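Local coordinates for uncharacterized protein MG376 homolog (Mycoplasma pneumoniae, PDB 2HQL) that probably binds single-stranded DNA, as a small protein built on an OB fold, at residues A[20-23]-A[28-31]. Numbering follows the deposited sequence.
Sequences SCWS and GFLV
F29 reaches across the antiparallel pair 20-22 and 28-31 to meet both W22 and S20, all three on the same face of the sheet. Its CB lies over the six-membered ring of the W22 indole, a CH-pi contact with F29 CB 3.8 Å from the centroid and 10° off the ring normal. With chi1 at -171°, CG points away from the F29 backbone N, which directs the phenyl ring past the indole toward S20. F29 CD1 then sits over one indole face, off-centre and 3.2 Å from W22 CE2, while F29 CE1 comes nearest W22 NE1, with W22 CD1 slightly farther. The phenyl ring is tilted 49° against the five-membered ring of W22, so the two meet obliquely. At the far end of the ring, F29 CZ lies 3.2 Å from S20 OG, and beyond it S20 CB packs on V31 CG2.

Backbone bonds join the two strands beside these side chains. C21 and L30 form the hydrogen-bonded pair, in which L30 N donates to C21 O (2.8 Å). Where the strand gives way to the turn, S23 N donates to G28 O and G28 N to S23 OG, so backbone and side chain of S23 together tie down the end of the hairpin.

Helix 54-64 covers the aromatic face: L60 and E61 touch F29, Y58 meets the W22 ring, and E61 OE2 accepts a hydrogen bond from W22 NE1. On its other side, strand 28-39 pairs with strand 42-53, through F29 with A52 and V31 with I50, so the hairpin continues into the rest of the OB-fold sheet.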
loop_
_atom_site.group_PDB
_atom_site.type_symbol
_atom_site.label_atom_id
_atom_site.label_comp_id
_atom_site.label_asym_id
_atom_site.label_seq_id
_atom_site.Cartn_x
_atom_site.Cartn_y
_atom_site.Cartn_z
ATOM N N SER A 20 0.905 18.097 5.732
ATOM C CA SER A 20 0.592 18.075 4.307
ATOM C C SER A 20 1.215 19.265 3.591
ATOM O O SER A 20 1.570 20.251 4.224
ATOM C CB SER A 20 -0.927 18.106 4.107
ATOM O OG SER A 20 -1.466 19.344 4.539
ATOM N N CYS A 21 1.352 19.175 2.269
ATOM C CA CYS A 21 1.924 20.280 1.506
ATOM C C CYS A 21 1.722 20.171 -0.001
ATOM O O CYS A 21 1.500 19.087 -0.542
ATOM C CB CYS A 21 3.423 20.421 1.804
ATOM S SG CYS A 21 4.469 19.098 1.171
ATOM N N TRP A 22 1.819 21.322 -0.663
ATOM C CA TRP A 22 1.658 21.427 -2.107
ATOM C C TRP A 22 2.989 21.293 -2.828
ATOM O O TRP A 22 4.009 21.788 -2.346
ATOM C CB TRP A 22 1.043 22.782 -2.486
ATOM C CG TRP A 22 -0.428 22.915 -2.189
ATOM C CD1 TRP A 22 -1.008 23.534 -1.106
ATOM C CD2 TRP A 22 -1.511 22.436 -3.003
ATOM N NE1 TRP A 22 -2.380 23.473 -1.208
ATOM C CE2 TRP A 22 -2.715 22.805 -2.359
ATOM C CE3 TRP A 22 -1.577 21.727 -4.215
ATOM C CZ2 TRP A 22 -3.973 22.493 -2.888
ATOM C CZ3 TRP A 22 -2.828 21.414 -4.741
ATOM C CH2 TRP A 22 -4.010 21.800 -4.075
ATOM N N SER A 23 2.966 20.619 -3.980
ATOM C CA SER A 23 4.147 20.451 -4.813
ATOM C C SER A 23 4.409 21.843 -5.368
ATOM O O SER A 23 3.619 22.757 -5.129
ATOM C CB SER A 23 3.868 19.478 -5.952
ATOM O OG SER A 23 2.786 19.936 -6.741
ATOM N N GLY A 28 -0.133 18.766 -7.377
ATOM C CA GLY A 28 -0.779 17.877 -6.431
ATOM C C GLY A 28 -0.646 18.332 -4.990
ATOM O O GLY A 28 0.156 19.205 -4.659
ATOM N N PHE A 29 -1.448 17.734 -4.118
ATOM C CA PHE A 29 -1.419 18.061 -2.695
ATOM C C PHE A 29 -1.094 16.792 -1.927
ATOM O O PHE A 29 -1.777 15.778 -2.080
ATOM C CB PHE A 29 -2.779 18.592 -2.239
ATOM C CG PHE A 29 -2.783 19.141 -0.842
ATOM C CD1 PHE A 29 -2.002 20.248 -0.518
ATOM C CD2 PHE A 29 -3.592 18.574 0.141
ATOM C CE1 PHE A 29 -2.023 20.790 0.760
ATOM C CE2 PHE A 29 -3.624 19.110 1.441
ATOM C CZ PHE A 29 -2.838 20.223 1.749
ATOM N N LEU A 30 -0.058 16.850 -1.099
ATOM C CA LEU A 30 0.346 15.689 -0.334
ATOM C C LEU A 30 0.039 15.781 1.135
ATOM O O LEU A 30 0.358 16.770 1.798
ATOM C CB LEU A 30 1.838 15.410 -0.512
ATOM C CG LEU A 30 2.233 14.741 -1.831
ATOM C CD1 LEU A 30 2.201 15.753 -2.985
ATOM C CD2 LEU A 30 3.628 14.142 -1.662
ATOM N N VAL A 31 -0.572 14.710 1.625
ATOM C CA VAL A 31 -0.949 14.584 3.020
ATOM C C VAL A 31 -0.260 13.354 3.632
ATOM O O VAL A 31 -0.039 12.345 2.960
ATOM C CB VAL A 31 -2.498 14.459 3.160
ATOM C CG1 VAL A 31 -2.888 14.205 4.628
ATOM C CG2 VAL A 31 -3.164 15.736 2.642
#